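Putative uncharacterized protein PH0300 (Pyrococcus horikoshii, PDB 3VRH) catalyses the ATP-dependent 2-thiolation of 5-methyluridine 54 in the T loop of tRNA, a modification that stabilises tRNA at high temperature. Local coordinates at residues Leu165-Leu169 / His170-Glu174; Ser84-Ser87 / Glu88-Glu92; Lys27-Phe30 / Glu31-Ser35; Met1-Lys4 / Phe5-Arg8. All coordinates share one frame; numbering follows the deposited sequence.

Interaction 1: Leu165-Leu169 / His170-Glu174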
loop_
_atom_site.group_PDB
_atom_site.type_symbol
_atom_site.label_atom_id
_atom_site.label_comp_id
_atom_site.label_asym_id
_atom_site.label_seq_id
_atom_site.Cartn_x
_atom_site.Cartn_y
_atom_site.Cartn_z
ATOM N N LEU A 165 0.517 1.213 5.492
ATOM C CA LEU A 165 -0.097 1.676 4.244
ATOM C C LEU A 165 0.278 3.132 3.969
ATOM O O LEU A 165 0.643 3.501 2.858
ATOM C CB LEU A 165 -1.617 1.529 4.317
ATOM C CG LEU A 165 -2.369 1.981 3.069
ATOM C CD1 LEU A 165 -1.889 1.171 1.855
ATOM C CD2 LEU A 165 -3.869 1.845 3.260
ATOM N N ASN A 166 0.219 3.947 5.012
ATOM C CA ASN A 166 0.580 5.348 4.906
ATOM C C ASN A 166 2.008 5.509 4.422
ATOM O O ASN A 166 2.270 6.209 3.441
ATOM C CB ASN A 166 0.390 6.037 6.254
ATOM C CG ASN A 166 0.793 7.485 6.226
ATOM O OD1 ASN A 166 0.011 8.354 5.828
ATOM N ND2 ASN A 166 2.027 7.762 6.643
ATOM N N ASN A 167 2.934 4.838 5.087
ATOM C CA ASN A 167 4.337 4.993 4.731
ATOM C C ASN A 167 4.694 4.428 3.357
ATOM O O ASN A 167 5.655 4.868 2.743
ATOM C CB ASN A 167 5.246 4.429 5.821
ATOM C CG ASN A 167 5.309 5.333 7.042
ATOM O OD1 ASN A 167 5.592 6.522 6.938
ATOM N ND2 ASN A 167 5.019 4.776 8.196
ATOM N N ILE A 168 3.909 3.475 2.874
ATOM C CA ILE A 168 4.124 2.926 1.540
ATOM C C ILE A 168 3.597 3.858 0.453
ATOM O O ILE A 168 4.228 4.029 -0.586
ATOM C CB ILE A 168 3.485 1.542 1.417
ATOM C CG1 ILE A 168 4.392 0.513 2.069
ATOM C CG2 ILE A 168 3.267 1.157 -0.030
ATOM C CD1 ILE A 168 3.653 -0.632 2.664
ATOM N N LEU A 169 2.432 4.442 0.685
ATOM C CA LEU A 169 1.917 5.466 -0.218
ATOM C C LEU A 169 2.912 6.607 -0.406
ATOM O O LEU A 169 3.046 7.125 -1.518
ATOM C CB LEU A 169 0.593 6.025 0.295
ATOM C CG LEU A 169 -0.583 5.062 0.169
ATOM C CD1 LEU A 169 -1.775 5.591 0.948
ATOM C CD2 LEU A 169 -0.923 4.809 -1.313
ATOM N N HIS A 170 3.593 6.986 0.683
ATOM C CA HIS A 170 4.577 8.068 0.668
ATOM C C HIS A 170 5.975 7.594 0.359
ATOM O O HIS A 170 6.889 8.411 0.266
ATOM C CB HIS A 170 4.641 8.779 2.018
ATOM C CG HIS A 170 3.441 9.612 2.326
ATOM N ND1 HIS A 170 2.584 9.328 3.367
ATOM C CD2 HIS A 170 2.955 10.728 1.732
ATOM C CE1 HIS A 170 1.621 10.231 3.404
ATOM N NE2 HIS A 170 1.822 11.092 2.422
ATOM N N TRP A 171 6.144 6.276 0.228
ATOM C CA TRP A 171 7.464 5.658 0.123
ATOM C C TRP A 171 8.475 6.162 1.176
ATOM O O TRP A 171 9.602 6.535 0.855
ATOM C CB TRP A 171 7.985 5.725 -1.321
ATOM C CG TRP A 171 7.139 4.837 -2.195
ATOM C CD1 TRP A 171 6.083 5.207 -2.992
ATOM C CD2 TRP A 171 7.223 3.412 -2.276
ATOM N NE1 TRP A 171 5.520 4.091 -3.583
ATOM C CE2 TRP A 171 6.210 2.980 -3.167
ATOM C CE3 TRP A 171 8.058 2.457 -1.681
ATOM C CZ2 TRP A 171 6.022 1.638 -3.480
ATOM C CZ3 TRP A 171 7.863 1.124 -1.985
ATOM C CH2 TRP A 171 6.855 0.726 -2.883
ATOM N N ASN A 172 8.039 6.181 2.432
ATOM C CA ASN A 172 8.925 6.456 3.559
ATOM C C ASN A 172 9.683 5.191 3.920
ATOM O O ASN A 172 9.341 4.513 4.893
ATOM C CB ASN A 172 8.125 6.871 4.788
ATOM C CG ASN A 172 7.477 8.211 4.640
ATOM O OD1 ASN A 172 8.031 9.116 4.020
ATOM N ND2 ASN A 172 6.284 8.357 5.213
ATOM N N THR A 173 10.707 4.871 3.143
ATOM C CA THR A 173 11.382 3.598 3.284
ATOM C C THR A 173 12.190 3.537 4.572
ATOM O O THR A 173 12.428 2.447 5.106
ATOM C CB THR A 173 12.272 3.314 2.075
ATOM O OG1 THR A 173 13.149 4.424 1.869
ATOM C CG2 THR A 173 11.403 3.135 0.832
ATOM N N GLU A 174 12.596 4.703 5.078
ATOM C CA GLU A 174 13.302 4.753 6.356
ATOM C C GLU A 174 12.404 4.290 7.488
ATOM O O GLU A 174 12.751 3.372 8.227
ATOM C CB GLU A 174 13.860 6.152 6.629
ATOM C CG GLU A 174 15.233 6.361 5.997
ATOM C CD GLU A 174 15.988 7.548 6.572
ATOM O OE1 GLU A 174 15.489 8.165 7.545
ATOM O OE2 GLU A 174 17.085 7.858 6.043
#

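Interaction 2: Ser84-Ser87 / Glu88-Glu92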
loop_
_atom_site.group_PDB
_atom_site.type_symbol
_atom_site.label_atom_id
_atom_site.label_comp_id
_atom_site.label_asym_id
_atom_site.label_seq_id
_atom_site.Cartn_x
_atom_site.Cartn_y
_atom_site.Cartn_z
ATOM N N SER A 84 -4.494 24.269 26.761
ATOM C CA SER A 84 -5.481 24.777 27.707
ATOM C C SER A 84 -6.835 24.333 27.204
ATOM O O SER A 84 -7.088 24.331 25.997
ATOM C CB SER A 84 -5.405 26.291 27.857
ATOM O OG SER A 84 -5.574 26.910 26.599
ATOM N N GLY A 85 -7.673 23.879 28.123
ATOM C CA GLY A 85 -8.977 23.377 27.756
ATOM C C GLY A 85 -8.995 21.987 27.157
ATOM O O GLY A 85 -10.023 21.553 26.630
ATOM N N TYR A 86 -7.890 21.259 27.257
ATOM C CA TYR A 86 -7.849 19.921 26.677
ATOM C C TYR A 86 -7.031 18.945 27.522
ATOM O O TYR A 86 -7.450 17.810 27.796
ATOM C CB TYR A 86 -7.225 19.978 25.283
ATOM C CG TYR A 86 -7.561 18.766 24.465
ATOM C CD1 TYR A 86 -8.712 18.748 23.684
ATOM C CD2 TYR A 86 -6.751 17.636 24.478
ATOM C CE1 TYR A 86 -9.055 17.651 22.943
ATOM C CE2 TYR A 86 -7.088 16.515 23.736
ATOM C CZ TYR A 86 -8.247 16.537 22.966
ATOM O OH TYR A 86 -8.628 15.453 22.208
ATOM N N SER A 87 -5.834 19.380 27.888
ATOM C CA SER A 87 -4.876 18.498 28.532
ATOM C C SER A 87 -5.287 18.122 29.971
ATOM O O SER A 87 -4.969 17.030 30.455
ATOM C CB SER A 87 -3.485 19.126 28.472
ATOM O OG SER A 87 -2.963 19.033 27.150
ATOM N N GLU A 88 -6.020 19.013 30.631
ATOM C CA GLU A 88 -6.449 18.772 32.006
ATOM C C GLU A 88 -7.372 17.551 32.048
ATOM O O GLU A 88 -7.190 16.659 32.868
ATOM C CB GLU A 88 -7.153 20.005 32.593
ATOM C CG GLU A 88 -6.354 21.333 32.521
ATOM C CD GLU A 88 -6.688 22.206 31.286
ATOM O OE1 GLU A 88 -6.998 21.655 30.220
ATOM O OE2 GLU A 88 -6.638 23.458 31.382
ATOM N N LYS A 89 -8.342 17.495 31.137
ATOM C CA LYS A 89 -9.243 16.342 31.093
ATOM C C LYS A 89 -8.475 15.073 30.717
ATOM O O LYS A 89 -8.722 14.009 31.286
ATOM C CB LYS A 89 -10.448 16.562 30.153
ATOM C CG LYS A 89 -11.440 15.388 30.174
ATOM C CD LYS A 89 -12.601 15.505 29.159
ATOM C CE LYS A 89 -13.641 16.545 29.586
ATOM N NZ LYS A 89 -14.076 16.330 31.003
ATOM N N SER A 90 -7.528 15.191 29.785
ATOM C CA SER A 90 -6.707 14.038 29.370
ATOM C C SER A 90 -5.878 13.460 30.521
ATOM O O SER A 90 -5.814 12.242 30.715
ATOM C CB SER A 90 -5.784 14.404 28.198
ATOM O OG SER A 90 -6.532 14.738 27.016
ATOM N N GLU A 91 -5.208 14.334 31.258
ATOM C CA GLU A 91 -4.456 13.896 32.417
ATOM C C GLU A 91 -5.374 13.216 33.430
ATOM O O GLU A 91 -4.994 12.222 34.034
ATOM C CB GLU A 91 -3.745 15.076 33.072
ATOM C CG GLU A 91 -2.873 14.676 34.244
ATOM C CD GLU A 91 -2.042 15.823 34.789
ATOM O OE1 GLU A 91 -1.242 16.408 34.021
ATOM O OE2 GLU A 91 -2.192 16.129 35.984
ATOM N N GLU A 92 -6.587 13.748 33.604
ATOM C CA GLU A 92 -7.519 13.167 34.559
ATOM C C GLU A 92 -7.914 11.754 34.159
ATOM O O GLU A 92 -8.032 10.888 35.023
ATOM C CB GLU A 92 -8.766 14.044 34.759
ATOM C CG GLU A 92 -8.517 15.347 35.521
ATOM C CD GLU A 92 -7.765 15.138 36.838
ATOM O OE1 GLU A 92 -8.185 14.261 37.640
ATOM O OE2 GLU A 92 -6.747 15.843 37.068
#

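Interaction 3: Lys27-Phe30 / Glu31-Ser35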
loop_
_atom_site.group_PDB
_atom_site.type_symbol
_atom_site.label_atom_id
_atom_site.label_comp_id
_atom_site.label_asym_id
_atom_site.label_seq_id
_atom_site.Cartn_x
_atom_site.Cartn_y
_atom_site.Cartn_z
ATOM N N LYS A 27 -12.225 -11.547 27.708
ATOM C CA LYS A 27 -11.119 -10.977 28.482
ATOM C C LYS A 27 -9.956 -11.952 28.488
ATOM O O LYS A 27 -8.812 -11.586 28.193
ATOM C CB LYS A 27 -11.569 -10.661 29.915
ATOM C CG LYS A 27 -12.292 -9.318 30.018
ATOM C CD LYS A 27 -13.189 -9.185 31.258
ATOM C CE LYS A 27 -12.455 -9.426 32.560
ATOM N NZ LYS A 27 -13.291 -8.993 33.741
ATOM N N GLU A 28 -10.276 -13.206 28.795
ATOM C CA GLU A 28 -9.298 -14.288 28.826
ATOM C C GLU A 28 -8.626 -14.497 27.472
ATOM O O GLU A 28 -7.396 -14.587 27.386
ATOM C CB GLU A 28 -9.973 -15.579 29.302
ATOM C CG GLU A 28 -9.068 -16.796 29.264
ATOM C CD GLU A 28 -9.667 -18.022 29.966
ATOM O OE1 GLU A 28 -10.887 -18.036 30.254
ATOM O OE2 GLU A 28 -8.903 -18.978 30.232
ATOM N N TYR A 29 -9.426 -14.564 26.410
ATOM C CA TYR A 29 -8.865 -14.662 25.062
ATOM C C TYR A 29 -7.903 -13.500 24.783
ATOM O O TYR A 29 -6.798 -13.692 24.252
ATOM C CB TYR A 29 -9.992 -14.721 24.022
ATOM C CG TYR A 29 -9.634 -14.209 22.643
ATOM C CD1 TYR A 29 -9.789 -12.862 22.328
ATOM C CD2 TYR A 29 -9.162 -15.068 21.652
ATOM C CE1 TYR A 29 -9.465 -12.376 21.079
ATOM C CE2 TYR A 29 -8.837 -14.595 20.382
ATOM C CZ TYR A 29 -8.996 -13.242 20.102
ATOM O OH TYR A 29 -8.683 -12.724 18.864
ATOM N N PHE A 30 -8.299 -12.296 25.175
ATOM C CA PHE A 30 -7.503 -11.114 24.841
ATOM C C PHE A 30 -6.179 -11.150 25.593
ATOM O O PHE A 30 -5.106 -10.903 25.024
ATOM C CB PHE A 30 -8.289 -9.849 25.184
ATOM C CG PHE A 30 -7.648 -8.566 24.715
ATOM C CD1 PHE A 30 -6.741 -7.897 25.515
ATOM C CD2 PHE A 30 -8.015 -7.985 23.497
ATOM C CE1 PHE A 30 -6.175 -6.701 25.105
ATOM C CE2 PHE A 30 -7.440 -6.788 23.085
ATOM C CZ PHE A 30 -6.521 -6.151 23.901
ATOM N N GLU A 31 -6.265 -11.477 26.872
ATOM C CA GLU A 31 -5.091 -11.547 27.726
ATOM C C GLU A 31 -4.133 -12.653 27.274
ATOM O O GLU A 31 -2.908 -12.472 27.262
ATOM C CB GLU A 31 -5.531 -11.746 29.188
ATOM C CG GLU A 31 -6.231 -10.521 29.799
ATOM C CD GLU A 31 -7.290 -10.892 30.849
ATOM O OE1 GLU A 31 -8.173 -10.054 31.140
ATOM O OE2 GLU A 31 -7.250 -12.025 31.367
ATOM N N ARG A 32 -4.693 -13.796 26.888
ATOM C CA ARG A 32 -3.874 -14.881 26.341
ATOM C C ARG A 32 -3.176 -14.481 25.046
ATOM O O ARG A 32 -1.984 -14.730 24.880
ATOM C CB ARG A 32 -4.726 -16.117 26.078
ATOM C CG ARG A 32 -5.182 -16.819 27.324
ATOM C CD ARG A 32 -6.196 -17.907 26.992
ATOM N NE ARG A 32 -6.579 -18.666 28.178
ATOM C CZ ARG A 32 -5.883 -19.687 28.663
ATOM N NH1 ARG A 32 -4.765 -20.080 28.058
ATOM N NH2 ARG A 32 -6.306 -20.320 29.750
ATOM N N LYS A 33 -3.920 -13.873 24.127
ATOM C CA LYS A 33 -3.327 -13.421 22.867
ATOM C C LYS A 33 -2.149 -12.470 23.112
ATOM O O LYS A 33 -1.092 -12.596 22.499
ATOM C CB LYS A 33 -4.372 -12.739 21.994
ATOM C CG LYS A 33 -3.887 -12.437 20.578
ATOM C CD LYS A 33 -5.069 -12.368 19.608
ATOM C CE LYS A 33 -4.883 -13.303 18.402
ATOM N NZ LYS A 33 -6.077 -13.328 17.463
ATOM N N VAL A 34 -2.326 -11.527 24.030
ATOM C CA VAL A 34 -1.261 -10.575 24.307
ATOM C C VAL A 34 -0.060 -11.316 24.899
ATOM O O VAL A 34 1.092 -11.063 24.535
ATOM C CB VAL A 34 -1.735 -9.450 25.263
ATOM C CG1 VAL A 34 -0.567 -8.579 25.681
ATOM C CG2 VAL A 34 -2.814 -8.598 24.583
ATOM N N SER A 35 -0.344 -12.239 25.808
ATOM C CA SER A 35 0.703 -13.079 26.381
ATOM C C SER A 35 1.440 -13.888 25.299
ATOM O O SER A 35 2.667 -13.994 25.303
ATOM C CB SER A 35 0.104 -14.019 27.409
ATOM O OG SER A 35 1.138 -14.774 27.974
#

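Interaction 4: Met1-Lys4 / Phe5-Arg8. With ZN (zinc ion), chain B.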
loop_
_atom_site.group_PDB
_atom_site.type_symbol
_atom_site.label_atom_id
_atom_site.label_comp_id
_atom_site.label_asym_id
_atom_site.label_seq_id
_atom_site.Cartn_x
_atom_site.Cartn_y
_atom_site.Cartn_z
ATOM N N MET A 1 -26.899 -15.240 20.560
ATOM C CA MET A 1 -25.838 -16.235 20.483
ATOM C C MET A 1 -25.281 -16.518 21.873
ATOM O O MET A 1 -25.320 -15.664 22.766
ATOM C CB MET A 1 -24.707 -15.755 19.573
ATOM C CG MET A 1 -25.154 -15.267 18.202
ATOM S SD MET A 1 -25.974 -16.544 17.223
ATOM C CE MET A 1 -24.760 -17.866 17.315
ATOM N N LYS A 2 -24.758 -17.723 22.055
ATOM C CA LYS A 2 -24.162 -18.086 23.333
ATOM C C LYS A 2 -22.660 -18.284 23.191
ATOM O O LYS A 2 -22.153 -18.529 22.095
ATOM C CB LYS A 2 -24.839 -19.331 23.917
ATOM C CG LYS A 2 -26.299 -19.076 24.342
ATOM C CD LYS A 2 -26.404 -17.912 25.346
ATOM C CE LYS A 2 -27.843 -17.394 25.506
ATOM N NZ LYS A 2 -27.909 -16.107 26.277
ATOM N N CYS A 3 -21.956 -18.156 24.305
ATOM C CA CYS A 3 -20.518 -18.295 24.311
ATOM C C CYS A 3 -20.103 -19.708 23.882
ATOM O O CYS A 3 -20.808 -20.689 24.133
ATOM C CB CYS A 3 -19.967 -17.948 25.703
ATOM S SG CYS A 3 -18.181 -18.142 25.878
ATOM N N LYS A 4 -18.956 -19.794 23.217
ATOM C CA LYS A 4 -18.392 -21.074 22.824
ATOM C C LYS A 4 -18.030 -21.942 24.041
ATOM O O LYS A 4 -18.040 -23.174 23.951
ATOM C CB LYS A 4 -17.150 -20.860 21.959
ATOM C CG LYS A 4 -16.561 -22.143 21.390
ATOM C CD LYS A 4 -15.292 -21.899 20.573
ATOM C CE LYS A 4 -14.429 -23.160 20.466
ATOM N NZ LYS A 4 -13.167 -22.925 19.675
ATOM N N PHE A 5 -17.703 -21.302 25.164
ATOM C CA PHE A 5 -17.128 -22.020 26.303
ATOM C C PHE A 5 -18.035 -22.132 27.528
ATOM O O PHE A 5 -17.681 -22.794 28.509
ATOM C CB PHE A 5 -15.786 -21.402 26.699
ATOM C CG PHE A 5 -14.729 -21.563 25.657
ATOM C CD1 PHE A 5 -14.092 -22.779 25.483
ATOM C CD2 PHE A 5 -14.368 -20.502 24.846
ATOM C CE1 PHE A 5 -13.107 -22.934 24.508
ATOM C CE2 PHE A 5 -13.394 -20.647 23.875
ATOM C CZ PHE A 5 -12.763 -21.863 23.701
ATOM N N CYS A 6 -19.190 -21.483 27.466
ATOM C CA CYS A 6 -20.184 -21.583 28.520
ATOM C C CYS A 6 -21.554 -21.188 28.001
ATOM O O CYS A 6 -21.761 -21.034 26.793
ATOM C CB CYS A 6 -19.808 -20.733 29.736
ATOM S SG CYS A 6 -20.055 -18.942 29.564
ATOM N N SER A 7 -22.479 -21.021 28.933
ATOM C CA SER A 7 -23.889 -20.825 28.623
ATOM C C SER A 7 -24.274 -19.341 28.662
ATOM O O SER A 7 -25.438 -18.979 28.446
ATOM C CB SER A 7 -24.737 -21.669 29.593
ATOM O OG SER A 7 -26.004 -21.100 29.844
ATOM N N ARG A 8 -23.287 -18.483 28.920
ATOM C CA ARG A 8 -23.521 -17.037 28.980
ATOM C C ARG A 8 -23.754 -16.425 27.598
ATOM O O ARG A 8 -23.339 -16.983 26.575
ATOM C CB ARG A 8 -22.365 -16.317 29.687
ATOM C CG ARG A 8 -22.260 -16.622 31.182
ATOM C CD ARG A 8 -21.113 -15.874 31.842
ATOM N NE ARG A 8 -20.901 -16.307 33.228
ATOM C CZ ARG A 8 -20.068 -17.280 33.594
ATOM N NH1 ARG A 8 -19.361 -17.935 32.674
ATOM N NH2 ARG A 8 -19.939 -17.604 34.882
HETATM ZN ZN ZN B . -18.167 -17.848 28.282
#

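Interaction 1: Leu165-Leu169 / His170-Glu174
N167 and N172 face each other across the end of helix 157-169 and are joined by both backbone and side chains. Among the backbone bonds, N172 N returns to N167 O at 2.7 Å, and W171 N to I168 O at 3.1 Å. One residue earlier, H170 N still finds N166 O, the last regular helical bond here.

The side-chain polar contacts add to this. The N172 amide gives ND2 to N167 OD1 at 2.6 Å, a fairly straight bond (159°) that arrives in the carbonyl plane on a lone pair, although the two amides are turned 62° apart and their chains cross at about a right angle. N167 reaches this position with CG anti to its carbonyl carbon, chi1 -75°. H170 lends N166 O a second, weak bond from ND1 (3.1 Å), while the edge of its ring meets the N166 amide, CE1 lying 3.5 Å from OD1.

Packing completes the turn. I168 O sits 3.1 Å above the plane of the W171 indole, toward its rim, so the ring lies over a carbonyl at the helix end. The same indole meets F249 of the second subunit with ring planes nearly parallel, and I168 packs on I168 of that subunit. W171 turns to positive phi and, with the N172 N and W171 N bonds, makes a Schellman motif built into the dimer interface.

Interaction 2: Ser84-Ser87 / Glu88-Glu92
S84 and G85 run past the carboxylate of E88 just before helix 87-101, the helix that follows strand 73-80 in the PP-loop domain, and Y86 is its N-cap residue. S84 only skirts the carboxylate with its backbone. At G85, which turns the chain with a positive phi of 77°, the backbone N makes a weak bond to E88 OE2 at 3.4 Å.

Y86 N adds another weak bond, to E88 OE1 at 3.1 Å. The glutamate gets there by a bend at chi2 (95°) that folds its chain back, leaving the carboxylate beside the N-H groups of G85 and Y86, just outside the helix start. Y86 O accepts S90 N at 3.3 Å. The tyrosine ring passes the S90 hydroxyl, with CE2 3.8 Å from OG, and also packs on E218 and P221, its side chain lying about 7 Å from that of C220, a ligand of the [4Fe-4S] cluster in the enzyme.

S87 sends its OG back to the backbone N of I83, which ties the first turn to the preceding loop. E91, one turn on, is held by N80 and by a salt bridge to R109, and its own backbone N meets S87 O at 2.8 Å in a nearly straight bond (171°).

Interaction 3: Lys27-Phe30 / Glu31-Ser35
E31 and K27 begin a run of paired side chains one turn apart on helix 23-40. E31 N bonds K27 O at 2.9 Å, and the carboxylate then curls back beside that same carbonyl, CD coming within 3.1 Å of K27 O. With CG anti to the carbonyl carbon (chi1 -69°), the acid is brought to K69 in a salt bridge and to the Y207 hydroxyl, both through OE1. K27 takes E24 as its own salt-bridge partner, its NZ staying 5.8 Å from E31 OE1.

R32 lies alongside E28, the two chains pointing the same way. Its guanidinium turns an edge to a single oxygen: NH2 is 3.0 Å from E28 OE2, and NE is 3.1 Å from that OE2 too. Carboxylate and guanidinium are nearly coplanar, and NH2 meets the anti lone pair. These two bonds hold the R32 guanidinium in place; the E28 side chain also closely approaches the zinc ligand H25.

K33 runs parallel to the Y29 side chain and bends at chi3, so that NZ reaches the tyrosine OH at 3.0 Å. That hydroxyl also bonds E203, which places it between a lysine and an acid.

V34 sets CG2 obliquely against the F30 ring, 3.9 Å from CE1. F30 in turn stacks with Y207 and packs on helices 58-69 and 201-211; V34 also packs on 58-69, and at the margins E31 and Y29 bond to these same neighbours. Such i to i+4 pairs run along a helix that carries the zinc ligand H25 in its first turn and follows directly on C22.

Interaction 4: Met1-Lys4 / Phe5-Arg8
C3 and C6 form the CxxC half of an N-terminal zinc site, a zinc knuckle in which the chain wraps round the metal and backbone N-H groups point at the sulfurs. C3 SG binds the zinc ion at 2.4 Å, and C6 SG binds the same zinc at 2.5 Å; C22 and H25 complete the site. The two thiolates reach the metal differently: SG of C3 is anti to the backbone N (chi1 178°), whereas SG of C6 stands between its backbone N and carbonyl carbon (chi1 76°).

Between the cysteines, K4 can be followed outward over the ring of F5. Its CB lies 3.3 Å from F5 N, close to the ring atom CD2 as well. CG comes over the centre of one face. CD passes above the CE2 side and CZ, CE is 3.9 Å from CZ, and NZ ends just beyond, still near CZ. Because the lysine is extended and points the same way as the phenylalanine, CD and CE pass across the face and leave by the CE2-CZ rim; F5 also touches L21 of strand 19-21.

The turn is closed by C3 N, which bonds R8 O at 2.9 Å, while K2 lays its CD against the carbonyl oxygens of S7 and R8. Both sulfurs accept a bond from the residue two places later, which would be expected to temper their negative charge: F5 N is 3.3 Å from C3 SG, and R8 N lies 3.3 Å from C6 SG, with an N-H...S angle of 162°.

Overall arrangement
Along the chain the order is interaction 4, 3, 2, then 1, each closing before the next opens. Interactions 4 and 3 are neighbours, centres about 18 Å apart: the N-terminal zinc site of the first also uses C22 and H25, and helix 23-40, which carries the second, bears H25 and packs against helices 58-69 and 201-211. Interactions 2 and 1 both belong to the PP-loop region, yet their centres lie about 33 Å apart. One starts helix 87-101 on the iron-sulfur cluster side, the other ends helix 157-169 at the dimer interface. The four contacts thus mark the N-terminal zinc domain, its junction with the PP-loop domain, the cluster side and the subunit boundary.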